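Local coordinates for oxaloacetate acetyl hydrolase (PDB 3LYE), which is a TIM-barrel protein of the phosphoenolpyruvate phosphomutase family that binds a calcium ion at the carboxyl-terminal end of its barrel strands, at residues D73-A78 / V109-R114; I92-T97 / G119-D124; V164-T169 / V194-G199; P217-S222 / F241-F246. All coordinates share one frame; numbering follows the deposited sequence.

Interaction 1 of 4, residues D73-A78 / V109-R114; sequences DMRDNA and VEHYIR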
loop_
_atom_site.group_PDB
_atom_site.type_symbol
_atom_site.label_atom_id
_atom_site.label_comp_id
_atom_site.label_asym_id
_atom_site.label_seq_id
_atom_site.Cartn_x
_atom_site.Cartn_y
_atom_site.Cartn_z
ATOM N N ASP A 73 -1.257 -3.131 7.217
ATOM C CA ASP A 73 -1.792 -1.923 7.825
ATOM C C ASP A 73 -1.012 -1.436 9.026
ATOM O O ASP A 73 -0.755 -0.254 9.224
ATOM C CB ASP A 73 -3.239 -2.169 8.248
ATOM C CG ASP A 73 -4.064 -2.773 7.136
ATOM O OD1 ASP A 73 -4.392 -2.026 6.211
ATOM O OD2 ASP A 73 -4.435 -3.969 7.235
ATOM N N MET A 74 -0.682 -2.400 9.863
ATOM C CA MET A 74 0.068 -2.096 11.078
ATOM C C MET A 74 1.479 -1.645 10.813
ATOM O O MET A 74 1.925 -0.650 11.375
ATOM C CB MET A 74 0.008 -3.303 12.021
ATOM C CG MET A 74 -1.398 -3.624 12.495
ATOM S SD MET A 74 -2.189 -2.377 13.523
ATOM C CE MET A 74 -1.223 -2.595 15.022
ATOM N N ARG A 75 2.170 -2.342 9.933
ATOM C CA ARG A 75 3.521 -1.947 9.624
ATOM C C ARG A 75 3.512 -0.595 8.921
ATOM O O ARG A 75 4.352 0.243 9.197
ATOM C CB ARG A 75 4.211 -2.985 8.737
ATOM C CG ARG A 75 5.660 -2.621 8.476
ATOM C CD ARG A 75 6.204 -2.950 7.141
ATOM N NE ARG A 75 7.564 -2.405 7.020
ATOM C CZ ARG A 75 8.304 -2.448 5.918
ATOM N NH1 ARG A 75 9.527 -1.902 5.865
ATOM N NH2 ARG A 75 7.818 -3.053 4.852
ATOM N N ASP A 76 2.582 -0.378 7.999
ATOM C CA ASP A 76 2.587 0.909 7.322
ATOM C C ASP A 76 2.384 2.060 8.276
ATOM O O ASP A 76 3.046 3.093 8.165
ATOM C CB ASP A 76 1.539 0.945 6.219
ATOM C CG ASP A 76 2.010 0.232 4.959
ATOM O OD1 ASP A 76 1.245 0.231 3.977
ATOM O OD2 ASP A 76 3.137 -0.323 4.962
ATOM N N ASN A 77 1.463 1.926 9.226
ATOM C CA ASN A 77 1.231 3.018 10.160
ATOM C C ASN A 77 2.416 3.192 11.094
ATOM O O ASN A 77 2.797 4.312 11.402
ATOM C CB ASN A 77 -0.068 2.783 10.921
ATOM C CG ASN A 77 -0.768 4.063 11.325
ATOM O OD1 ASN A 77 -0.740 5.058 10.605
ATOM N ND2 ASN A 77 -1.441 4.023 12.448
ATOM N N ALA A 78 3.008 2.102 11.543
ATOM C CA ALA A 78 4.140 2.189 12.449
ATOM C C ALA A 78 5.370 2.757 11.768
ATOM O O ALA A 78 6.091 3.519 12.358
ATOM C CB ALA A 78 4.432 0.821 13.076
ATOM N N VAL A 109 7.875 -9.128 13.291
ATOM C CA VAL A 109 8.954 -8.578 14.066
ATOM C C VAL A 109 10.034 -8.023 13.134
ATOM O O VAL A 109 10.549 -6.943 13.383
ATOM C CB VAL A 109 9.507 -9.632 15.081
ATOM C CG1 VAL A 109 10.769 -9.080 15.763
ATOM C CG2 VAL A 109 8.435 -9.971 16.102
ATOM N N GLU A 110 10.385 -8.772 12.087
ATOM C CA GLU A 110 11.412 -8.315 11.169
ATOM C C GLU A 110 10.998 -6.998 10.532
ATOM O O GLU A 110 11.815 -6.092 10.411
ATOM C CB GLU A 110 11.598 -9.393 10.132
ATOM C CG GLU A 110 12.524 -9.067 9.000
ATOM C CD GLU A 110 12.588 -10.224 8.026
ATOM O OE1 GLU A 110 11.530 -10.890 7.814
ATOM O OE2 GLU A 110 13.675 -10.462 7.489
ATOM N N HIS A 111 9.757 -6.905 10.056
ATOM C CA HIS A 111 9.268 -5.686 9.413
ATOM C C HIS A 111 9.235 -4.495 10.381
ATOM O O HIS A 111 9.600 -3.382 10.028
ATOM C CB HIS A 111 7.916 -5.934 8.758
ATOM C CG HIS A 111 8.021 -6.712 7.486
ATOM N ND1 HIS A 111 7.367 -6.351 6.337
ATOM C CD2 HIS A 111 8.721 -7.827 7.178
ATOM C CE1 HIS A 111 7.672 -7.194 5.368
ATOM N NE2 HIS A 111 8.518 -8.082 5.841
ATOM N N TYR A 112 8.820 -4.752 11.611
ATOM C CA TYR A 112 8.786 -3.703 12.623
ATOM C C TYR A 112 10.228 -3.235 12.868
ATOM O O TYR A 112 10.511 -2.031 12.930
ATOM C CB TYR A 112 8.132 -4.168 13.919
ATOM C CG TYR A 112 6.621 -4.070 13.973
ATOM C CD1 TYR A 112 5.831 -4.153 12.816
ATOM C CD2 TYR A 112 5.993 -3.945 15.188
ATOM C CE1 TYR A 112 4.453 -4.096 12.906
ATOM C CE2 TYR A 112 4.633 -3.887 15.284
ATOM C CZ TYR A 112 3.860 -3.949 14.130
ATOM O OH TYR A 112 2.481 -3.902 14.237
ATOM N N ILE A 113 11.142 -4.175 13.039
ATOM C CA ILE A 113 12.534 -3.812 13.271
ATOM C C ILE A 113 13.101 -2.958 12.131
ATOM O O ILE A 113 13.732 -1.922 12.372
ATOM C CB ILE A 113 13.392 -5.078 13.506
ATOM C CG1 ILE A 113 13.119 -5.610 14.925
ATOM C CG2 ILE A 113 14.896 -4.835 13.345
ATOM C CD1 ILE A 113 13.686 -6.981 15.187
ATOM N N ARG A 114 12.898 -3.420 10.903
ATOM C CA ARG A 114 13.353 -2.724 9.694
ATOM C C ARG A 114 12.783 -1.320 9.601
ATOM O O ARG A 114 13.432 -0.408 9.072
ATOM C CB ARG A 114 12.890 -3.492 8.412
ATOM C CG ARG A 114 13.736 -4.667 8.139
ATOM C CD ARG A 114 13.158 -5.644 7.137
ATOM N NE ARG A 114 12.527 -5.032 5.999
ATOM C CZ ARG A 114 11.754 -5.673 5.144
ATOM N NH1 ARG A 114 11.184 -4.983 4.160
ATOM N NH2 ARG A 114 11.576 -6.984 5.255
#
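R75 and Y112 mark the closest point of two helical segments, 73-78 and 109-114, which run almost parallel (14° between N-to-C directions) with their axes 9.8 Å apart, an ordinary packing distance at which Y112 and R75 carry most of the contact. Y112 starts out away from the other helix, but CG stands anti to its own carbonyl carbon (chi1 -85°) and the ring swings back across. Its OH ends 3.4 Å from M74 CB, while CE1 lies 4.0 Å from R75 CA, alongside the backbone. This hydroxyl is hydrogen-bonded to D94 O, so a tyrosine suits the place: its ring packs beside the R75 backbone and its tip satisfies a strand carbonyl. Both helices belong to the outer layer of the TIM barrel, and the bond ties that layer to the sheet inside. On the other flank R75 crosses H111 at about a right angle, H111 CG lying over one face of its guanidinium. R75 CD packs 3.7 Å from H111 ND1, and the guanidinium and imidazole planes stand 75° apart. R114 comes up to the same guanidinium, R75 NH1 and R114 NH1 being 3.9 Å apart. These like charges share a counterion, since D79 of the second subunit forms salt bridges with both arginines, while S115 accepts a further hydrogen bond from R75 NE.

Interaction 2 of 4, residues I92-T97 / G119-D124; sequences IADMDT and GAHLED. With CA (calcium ion), chain B.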
loop_
_atom_site.group_PDB
_atom_site.type_symbol
_atom_site.label_atom_id
_atom_site.label_comp_id
_atom_site.label_asym_id
_atom_site.label_seq_id
_atom_site.Cartn_x
_atom_site.Cartn_y
_atom_site.Cartn_z
ATOM N N ILE A 92 6.548 2.223 20.542
ATOM C CA ILE A 92 6.125 0.885 20.907
ATOM C C ILE A 92 4.838 0.693 20.074
ATOM O O ILE A 92 3.973 1.589 20.096
ATOM C CB ILE A 92 5.797 0.717 22.379
ATOM C CG1 ILE A 92 7.080 0.864 23.192
ATOM C CG2 ILE A 92 5.145 -0.659 22.625
ATOM C CD1 ILE A 92 6.857 0.896 24.686
ATOM N N ALA A 93 4.690 -0.426 19.360
ATOM C CA ALA A 93 3.510 -0.676 18.569
ATOM C C ALA A 93 2.853 -1.990 18.905
ATOM O O ALA A 93 3.511 -2.956 19.259
ATOM C CB ALA A 93 3.853 -0.693 17.092
ATOM N N ASP A 94 1.529 -1.992 18.850
ATOM C CA ASP A 94 0.786 -3.214 19.029
ATOM C C ASP A 94 1.152 -4.144 17.866
ATOM O O ASP A 94 1.299 -3.657 16.730
ATOM C CB ASP A 94 -0.709 -2.847 18.884
ATOM C CG ASP A 94 -1.682 -3.971 19.174
ATOM O OD1 ASP A 94 -1.260 -5.119 19.429
ATOM O OD2 ASP A 94 -2.910 -3.658 19.155
ATOM N N MET A 95 1.411 -5.425 18.142
ATOM C CA MET A 95 1.642 -6.394 17.082
ATOM C C MET A 95 0.606 -7.540 17.197
ATOM O O MET A 95 0.748 -8.596 16.596
ATOM C CB MET A 95 3.069 -6.894 16.900
ATOM C CG MET A 95 3.600 -7.749 18.017
ATOM S SD MET A 95 5.205 -8.511 17.640
ATOM C CE MET A 95 4.668 -9.827 16.566
ATOM N N ASP A 96 -0.428 -7.311 18.011
ATOM C CA ASP A 96 -1.506 -8.270 18.158
ATOM C C ASP A 96 -0.963 -9.693 18.412
ATOM O O ASP A 96 -0.232 -9.867 19.388
ATOM C CB ASP A 96 -2.422 -8.147 16.935
ATOM C CG ASP A 96 -3.078 -6.808 16.861
ATOM O OD1 ASP A 96 -3.978 -6.586 17.659
ATOM O OD2 ASP A 96 -2.661 -5.963 16.056
ATOM N N THR A 97 -1.359 -10.673 17.607
ATOM C CA THR A 97 -0.892 -12.023 17.779
ATOM C C THR A 97 0.185 -12.377 16.725
ATOM O O THR A 97 0.631 -13.527 16.635
ATOM C CB THR A 97 -2.005 -13.049 17.652
ATOM O OG1 THR A 97 -2.474 -13.013 16.321
ATOM C CG2 THR A 97 -3.192 -12.782 18.575
ATOM N N GLY A 119 9.751 -1.316 19.894
ATOM C CA GLY A 119 9.272 -2.477 20.597
ATOM C C GLY A 119 7.818 -2.743 20.236
ATOM O O GLY A 119 7.180 -1.938 19.546
ATOM N N ALA A 120 7.295 -3.864 20.699
ATOM C CA ALA A 120 5.921 -4.237 20.423
ATOM C C ALA A 120 5.413 -5.264 21.388
ATOM O O ALA A 120 6.195 -6.006 21.973
ATOM C CB ALA A 120 5.828 -4.847 19.002
ATOM N N HIS A 121 4.091 -5.305 21.576
ATOM C CA HIS A 121 3.432 -6.288 22.440
ATOM C C HIS A 121 2.761 -7.358 21.585
ATOM O O HIS A 121 2.076 -7.082 20.589
ATOM C CB HIS A 121 2.543 -5.677 23.516
ATOM C CG HIS A 121 1.383 -4.849 23.052
ATOM N ND1 HIS A 121 0.197 -5.389 22.604
ATOM C CD2 HIS A 121 1.186 -3.513 23.121
ATOM C CE1 HIS A 121 -0.667 -4.406 22.391
ATOM N NE2 HIS A 121 -0.084 -3.256 22.668
ATOM N N LEU A 122 2.967 -8.597 22.036
ATOM C CA LEU A 122 2.512 -9.838 21.384
ATOM C C LEU A 122 1.722 -10.622 22.405
ATOM O O LEU A 122 2.240 -10.932 23.463
ATOM C CB LEU A 122 3.783 -10.572 20.928
ATOM C CG LEU A 122 3.635 -11.957 20.327
ATOM C CD1 LEU A 122 2.669 -11.963 19.171
ATOM C CD2 LEU A 122 5.020 -12.437 19.862
ATOM N N GLU A 123 0.487 -10.946 22.062
ATOM C CA GLU A 123 -0.443 -11.598 22.947
ATOM C C GLU A 123 -0.787 -13.025 22.687
ATOM O O GLU A 123 -0.353 -13.627 21.706
ATOM C CB GLU A 123 -1.729 -10.730 22.965
ATOM C CG GLU A 123 -2.554 -10.858 21.695
ATOM C CD GLU A 123 -3.377 -9.619 21.345
ATOM O OE1 GLU A 123 -4.406 -9.775 20.667
ATOM O OE2 GLU A 123 -2.976 -8.499 21.689
ATOM N N ASP A 124 -1.539 -13.566 23.647
ATOM C CA ASP A 124 -1.992 -14.944 23.633
ATOM C C ASP A 124 -3.419 -15.145 23.166
ATOM O O ASP A 124 -3.948 -16.231 23.324
ATOM C CB ASP A 124 -1.727 -15.617 24.992
ATOM C CG ASP A 124 -2.411 -14.926 26.156
ATOM O OD1 ASP A 124 -2.333 -15.501 27.257
ATOM O OD2 ASP A 124 -2.941 -13.804 25.979
HETATM CA CA CA B . -4.830 -5.231 19.422
HETATM O O HOH W 1 -3.243 -6.012 20.998
HETATM O O HOH W 2 -0.426 -7.856 21.670
HETATM O O HOH W 3 -5.683 -7.458 20.045
HETATM O O HOH W 4 -5.809 -4.050 17.677
HETATM O O HOH W 5 -7.284 -5.307 20.037
HETATM O O HOH W 6 -4.823 -3.766 20.772
#
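A93 and A120 face each other in the closely packed half of this contact, where strands 92-94 and 119-122 run parallel in register. A93 N donates to G119 O (2.9 Å). The return bond from H121 N to A93 O is weak, and A120 CA and CB both come to 3.0 Å from A93 O. On the same face M95 lays CG against A120 CB and reaches L122 CD1 with CE (3.9 Å), a flexible apolar chain packing towards helix 102-114, where it meets Y112. Across the sheet, H121 holds CG between its backbone N and carbonyl carbon (chi1 61°), which sets the imidazole over D94: D94 CA lies 3.9 Å from the ring centroid, 17° off its normal, a CH-pi contact. H121 NE2 is hydrogen-bonded to Y50.

Past strand 92-94 the backbone bonds M95 N to H121 O and E123 N to D96 O continue the pairing; beyond them the packing gives way to water. D94 OD1 accepts from D96 N (2.7 Å) in an Asx turn, consistent with both carboxylates meeting at one calcium ion, bound by D94 OD2 at 2.5 Å and D96 OD1 at 2.4 Å. D96 OD2 is hydrogen-bonded to Y99. Five waters complete the shell. One of them joins D94 OD1 to E123 OE2; another donates to E123 OE1, placing the glutamate in the second shell of the metal. A further water, not on the metal, bridges H121 ND1, E123 OE2 and D96 O. The carboxyl-terminal ends of parallel strands, where this cluster lies, are the usual place for a TIM-barrel metal site.

Interaction 3 of 4, residues V164-T169 / V194-G199; sequences VLIART and VGLLEG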
loop_
_atom_site.group_PDB
_atom_site.type_symbol
_atom_site.label_atom_id
_atom_site.label_comp_id
_atom_site.label_asym_id
_atom_site.label_seq_id
_atom_site.Cartn_x
_atom_site.Cartn_y
_atom_site.Cartn_z
ATOM N N VAL A 164 12.445 -4.200 21.817
ATOM C CA VAL A 164 11.883 -4.582 23.106
ATOM C C VAL A 164 10.585 -5.350 22.893
ATOM O O VAL A 164 9.570 -4.775 22.452
ATOM C CB VAL A 164 11.650 -3.325 23.945
ATOM C CG1 VAL A 164 10.933 -3.645 25.256
ATOM C CG2 VAL A 164 12.980 -2.625 24.187
ATOM N N LEU A 165 10.628 -6.648 23.185
ATOM C CA LEU A 165 9.481 -7.489 23.023
ATOM C C LEU A 165 8.707 -7.566 24.319
ATOM O O LEU A 165 9.247 -7.979 25.352
ATOM C CB LEU A 165 9.895 -8.898 22.570
ATOM C CG LEU A 165 8.665 -9.816 22.339
ATOM C CD1 LEU A 165 7.868 -9.392 21.070
ATOM C CD2 LEU A 165 9.111 -11.250 22.253
ATOM N N ILE A 166 7.450 -7.154 24.268
ATOM C CA ILE A 166 6.552 -7.170 25.396
ATOM C C ILE A 166 5.603 -8.323 25.232
ATOM O O ILE A 166 4.885 -8.440 24.231
ATOM C CB ILE A 166 5.745 -5.851 25.480
ATOM C CG1 ILE A 166 6.672 -4.649 25.645
ATOM C CG2 ILE A 166 4.673 -5.924 26.597
ATOM C CD1 ILE A 166 6.259 -3.441 24.764
ATOM N N ALA A 167 5.628 -9.221 26.219
ATOM C CA ALA A 167 4.760 -10.380 26.239
ATOM C C ALA A 167 3.472 -10.009 26.933
ATOM O O ALA A 167 3.471 -9.751 28.130
ATOM C CB ALA A 167 5.419 -11.560 26.965
ATOM N N ARG A 168 2.386 -10.006 26.183
ATOM C CA ARG A 168 1.063 -9.687 26.716
ATOM C C ARG A 168 0.224 -10.944 26.906
ATOM O O ARG A 168 0.242 -11.832 26.054
ATOM C CB ARG A 168 0.311 -8.772 25.728
ATOM C CG ARG A 168 -1.188 -8.637 26.010
ATOM C CD ARG A 168 -1.802 -7.575 25.144
ATOM N NE ARG A 168 -3.236 -7.759 25.069
ATOM C CZ ARG A 168 -4.071 -6.868 24.556
ATOM N NH1 ARG A 168 -3.618 -5.703 24.124
ATOM N NH2 ARG A 168 -5.366 -7.129 24.495
ATOM N N THR A 169 -0.488 -11.000 28.032
ATOM C CA THR A 169 -1.378 -12.102 28.302
ATOM C C THR A 169 -2.751 -11.501 28.581
ATOM O O THR A 169 -2.916 -10.577 29.383
ATOM C CB THR A 169 -0.972 -13.081 29.431
ATOM O OG1 THR A 169 -1.993 -14.080 29.564
ATOM C CG2 THR A 169 -0.791 -12.422 30.736
ATOM N N VAL A 194 9.717 -7.546 28.560
ATOM C CA VAL A 194 8.772 -6.914 29.442
ATOM C C VAL A 194 7.488 -7.701 29.420
ATOM O O VAL A 194 7.144 -8.298 28.402
ATOM C CB VAL A 194 8.440 -5.485 28.876
ATOM C CG1 VAL A 194 7.425 -4.737 29.732
ATOM C CG2 VAL A 194 9.722 -4.655 28.668
ATOM N N GLY A 195 6.749 -7.690 30.519
ATOM C CA GLY A 195 5.489 -8.384 30.567
ATOM C C GLY A 195 4.320 -7.396 30.663
ATOM O O GLY A 195 4.468 -6.265 31.137
ATOM N N LEU A 196 3.176 -7.812 30.143
ATOM C CA LEU A 196 1.956 -7.017 30.159
ATOM C C LEU A 196 0.786 -7.933 30.506
ATOM O O LEU A 196 0.427 -8.825 29.749
ATOM C CB LEU A 196 1.719 -6.344 28.797
ATOM C CG LEU A 196 0.320 -5.802 28.462
ATOM C CD1 LEU A 196 -0.266 -4.986 29.568
ATOM C CD2 LEU A 196 0.404 -5.012 27.144
ATOM N N LEU A 197 0.251 -7.746 31.711
ATOM C CA LEU A 197 -0.903 -8.485 32.185
ATOM C C LEU A 197 -2.026 -7.478 31.844
ATOM O O LEU A 197 -2.146 -6.428 32.464
ATOM C CB LEU A 197 -0.784 -8.802 33.674
ATOM C CG LEU A 197 -1.744 -9.880 34.188
ATOM C CD1 LEU A 197 -1.344 -10.381 35.559
ATOM C CD2 LEU A 197 -3.184 -9.377 34.206
ATOM N N GLU A 198 -2.818 -7.816 30.848
ATOM C CA GLU A 198 -3.923 -6.947 30.371
ATOM C C GLU A 198 -5.190 -7.034 31.169
ATOM O O GLU A 198 -5.619 -8.091 31.591
ATOM C CB GLU A 198 -4.281 -7.352 28.936
ATOM C CG GLU A 198 -5.398 -6.576 28.223
ATOM C CD GLU A 198 -5.044 -5.127 27.951
ATOM O OE1 GLU A 198 -3.839 -4.815 27.844
ATOM O OE2 GLU A 198 -5.982 -4.308 27.836
ATOM N N GLY A 199 -5.790 -5.889 31.398
ATOM C CA GLY A 199 -7.046 -5.857 32.108
ATOM C C GLY A 199 -7.146 -6.117 33.586
ATOM O O GLY A 199 -8.049 -6.846 34.022
HETATM O O HOH W 7 -2.101 -3.802 25.413
HETATM O O HOH W 8 -5.148 -10.687 31.133
#
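I166 and V194 form the apolar centre, lying side by side and pointing the same way, with I166 CG1 3.8 Å from V194 CB. The other branch of the isoleucine, CG2, rests 3.7 Å from L196 CB, and V164 CG1 adds a contact with V194 CG2. Branched residues suit this face, which looks into the barrel interior and also meets L219. On the reverse face the small A167 stands beside G195, while T169 and L197 pack under helix 177-189.

Between the two faces the backbones pair in parallel. Each of V194 and L196 donates to the strand opposite and accepts from it: L196 N gives to A167 O (2.8 Å), and L196 O receives from T169 N. The last bond, E198 N to T169 O at 3.1 Å, carries the pairing past the end of strand 194-197.

Further along, R168 runs extended, its CG anti to the backbone N (chi1 166°). CD passes L196 CD2 at 3.9 Å, and the guanidinium stacks with the E198 carboxylate, the planes 16° apart. E198 OE1 lies over the face, 3.8 Å from R168 NH1, so this long salt bridge rests on charge alone; no N-H points at the oxygen. A water touches both groups, its bond from R168 being weak. R168 NE makes its salt bridge with D170, and E198 OE1 takes a hydrogen bond from N221. Apolar strand bodies ending in polar residues at their carboxyl ends, here with the nearest side-chain atom of R168 about 5 Å from the calcium ion, are characteristic of the TIM barrel.

Interaction 4 of 4, residues P217-S222 / F241-F246; sequences PLLLNS and FRIMIF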
loop_
_atom_site.group_PDB
_atom_site.type_symbol
_atom_site.label_atom_id
_atom_site.label_comp_id
_atom_site.label_asym_id
_atom_site.label_seq_id
_atom_site.Cartn_x
_atom_site.Cartn_y
_atom_site.Cartn_z
ATOM N N PRO A 217 10.670 -6.309 34.273
ATOM C CA PRO A 217 9.729 -5.198 34.122
ATOM C C PRO A 217 8.394 -5.469 33.500
ATOM O O PRO A 217 8.264 -6.312 32.609
ATOM C CB PRO A 217 10.495 -4.221 33.223
ATOM C CG PRO A 217 11.505 -5.009 32.512
ATOM C CD PRO A 217 11.764 -6.262 33.293
ATOM N N LEU A 218 7.393 -4.772 34.027
ATOM C CA LEU A 218 6.026 -4.862 33.530
ATOM C C LEU A 218 5.613 -3.510 32.947
ATOM O O LEU A 218 6.083 -2.429 33.344
ATOM C CB LEU A 218 5.009 -5.231 34.606
ATOM C CG LEU A 218 5.192 -6.581 35.297
ATOM C CD1 LEU A 218 3.920 -6.922 36.072
ATOM C CD2 LEU A 218 5.533 -7.638 34.282
ATOM N N LEU A 219 4.647 -3.615 32.055
ATOM C CA LEU A 219 4.043 -2.508 31.355
ATOM C C LEU A 219 2.552 -2.536 31.750
ATOM O O LEU A 219 1.898 -3.580 31.749
ATOM C CB LEU A 219 4.238 -2.708 29.855
ATOM C CG LEU A 219 3.619 -1.699 28.893
ATOM C CD1 LEU A 219 4.284 -1.771 27.526
ATOM C CD2 LEU A 219 2.109 -1.921 28.739
ATOM N N LEU A 220 2.023 -1.361 32.054
ATOM C CA LEU A 220 0.634 -1.154 32.429
ATOM C C LEU A 220 -0.100 -0.509 31.254
ATOM O O LEU A 220 0.303 0.534 30.778
ATOM C CB LEU A 220 0.540 -0.211 33.639
ATOM C CG LEU A 220 -0.861 0.149 34.104
ATOM C CD1 LEU A 220 -1.642 -1.071 34.525
ATOM C CD2 LEU A 220 -0.798 1.143 35.224
ATOM N N ASN A 221 -1.165 -1.136 30.784
ATOM C CA ASN A 221 -1.965 -0.587 29.701
ATOM C C ASN A 221 -3.215 0.067 30.263
ATOM O O ASN A 221 -4.096 -0.609 30.784
ATOM C CB ASN A 221 -2.385 -1.665 28.734
ATOM C CG ASN A 221 -3.269 -1.130 27.620
ATOM O OD1 ASN A 221 -3.242 0.054 27.268
ATOM N ND2 ASN A 221 -4.078 -2.006 27.072
ATOM N N SER A 222 -3.238 1.390 30.198
ATOM C CA SER A 222 -4.363 2.203 30.654
ATOM C C SER A 222 -5.330 2.410 29.472
ATOM O O SER A 222 -4.964 2.997 28.488
ATOM C CB SER A 222 -3.818 3.537 31.140
ATOM O OG SER A 222 -4.847 4.327 31.692
ATOM N N PHE A 241 5.725 -0.279 38.028
ATOM C CA PHE A 241 5.665 -0.507 36.592
ATOM C C PHE A 241 6.792 0.276 35.927
ATOM O O PHE A 241 7.200 1.316 36.429
ATOM C CB PHE A 241 4.302 -0.052 36.037
ATOM C CG PHE A 241 3.176 -1.021 36.310
ATOM C CD1 PHE A 241 3.027 -2.155 35.535
ATOM C CD2 PHE A 241 2.273 -0.792 37.329
ATOM C CE1 PHE A 241 2.036 -3.060 35.791
ATOM C CE2 PHE A 241 1.249 -1.683 37.577
ATOM C CZ PHE A 241 1.130 -2.812 36.810
ATOM N N ARG A 242 7.287 -0.204 34.784
ATOM C CA ARG A 242 8.362 0.496 34.072
ATOM C C ARG A 242 7.872 1.212 32.821
ATOM O O ARG A 242 8.538 2.111 32.355
ATOM C CB ARG A 242 9.522 -0.436 33.730
ATOM C CG ARG A 242 10.293 -0.860 34.974
ATOM C CD ARG A 242 10.871 0.320 35.808
ATOM N NE ARG A 242 11.425 1.351 34.971
ATOM C CZ ARG A 242 12.484 1.228 34.178
ATOM N NH1 ARG A 242 13.188 0.096 34.179
ATOM N NH2 ARG A 242 12.824 2.241 33.366
ATOM N N ILE A 243 6.765 0.756 32.254
ATOM C CA ILE A 243 6.200 1.407 31.078
ATOM C C ILE A 243 4.696 1.509 31.301
ATOM O O ILE A 243 4.106 0.613 31.893
ATOM C CB ILE A 243 6.447 0.632 29.756
ATOM C CG1 ILE A 243 7.941 0.315 29.599
ATOM C CG2 ILE A 243 5.870 1.389 28.533
ATOM C CD1 ILE A 243 8.263 -0.589 28.391
ATOM N N MET A 244 4.074 2.591 30.820
ATOM C CA MET A 244 2.632 2.757 30.945
ATOM C C MET A 244 2.191 3.332 29.599
ATOM O O MET A 244 2.686 4.368 29.161
ATOM C CB MET A 244 2.253 3.692 32.077
ATOM C CG MET A 244 0.781 3.801 32.318
ATOM S SD MET A 244 0.511 4.699 33.852
ATOM C CE MET A 244 -1.276 4.698 33.990
ATOM N N ILE A 245 1.288 2.626 28.943
ATOM C CA ILE A 245 0.770 3.029 27.642
ATOM C C ILE A 245 -0.658 3.473 27.832
ATOM O O ILE A 245 -1.368 2.965 28.694
ATOM C CB ILE A 245 0.947 1.947 26.571
ATOM C CG1 ILE A 245 0.066 0.726 26.841
ATOM C CG2 ILE A 245 2.435 1.560 26.479
ATOM C CD1 ILE A 245 0.276 -0.370 25.837
ATOM N N PHE A 246 -1.079 4.422 27.007
ATOM C CA PHE A 246 -2.402 4.976 27.115
ATOM C C PHE A 246 -3.277 4.771 25.878
ATOM O O PHE A 246 -3.309 5.615 24.972
ATOM C CB PHE A 246 -2.232 6.458 27.470
ATOM C CG PHE A 246 -1.704 6.678 28.848
ATOM C CD1 PHE A 246 -2.554 6.917 29.905
ATOM C CD2 PHE A 246 -0.351 6.632 29.091
ATOM C CE1 PHE A 246 -2.054 7.093 31.177
ATOM C CE2 PHE A 246 0.142 6.779 30.374
ATOM C CZ PHE A 246 -0.707 7.023 31.419
#
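A beta-alpha-beta unit, strand 219-223, helix 233-239 and strand 243-247, sets L219 beside I243 and L220 beside M244 in parallel pairing. Where the strands begin, L218 O takes two amides, R242 N at 2.9 Å and I243 N more weakly at 3.4 Å. Regular bonds follow, as from L220 N to I243 O (2.9 Å). F241 turns its ring under the neighbouring strand: L220 CB sits over the ring's centre, 3.8 Å from the centroid, while L218 O meets the edge. Such a flat side chain can seal against both leucines at once. L220 CD2 also touches M244 CE (3.8 Å), the two side chains running side by side. On the opposite face L219 CD1 packs on I243 CG2 (3.7 Å), and I245 CG1 comes to 3.4 Å from N221 OD1, whose hydrogen bond is to S247. R242 sets its CB toward P217, then bends away at chi2 and chi3 to reach carbonyls including that of L20. Helix 203-213 covers L218 and F241, helix 233-239 covers L220 and M244, and strands 194-197 and 27-32 flank the pair, with F246 also packing on L265 of the third subunit.

How the interactions relate
Interactions 2, 3 and 4 all pair parallel strands of one barrel, whereas interaction 1 joins two helices outside it and is partly shaped by a second subunit. All four are largely buried, yet their chemistry differs: interaction 1 has no hydrogen bond between its segments, and the strand pairs rest on backbone bonds. Interactions 2 and 3 meet through neighbouring strands, A120 O bonding I166 N (2.9 Å), and interactions 3 and 4 through G195 O and L219 N (2.8 Å). Apolar side chains from interactions 2, 3 and 4 meet in the interior. Interaction 2 supplies the two protein ligands of a calcium ion; interaction 4 is largely apolar, and its centre lies 21 Å from that of interaction 1.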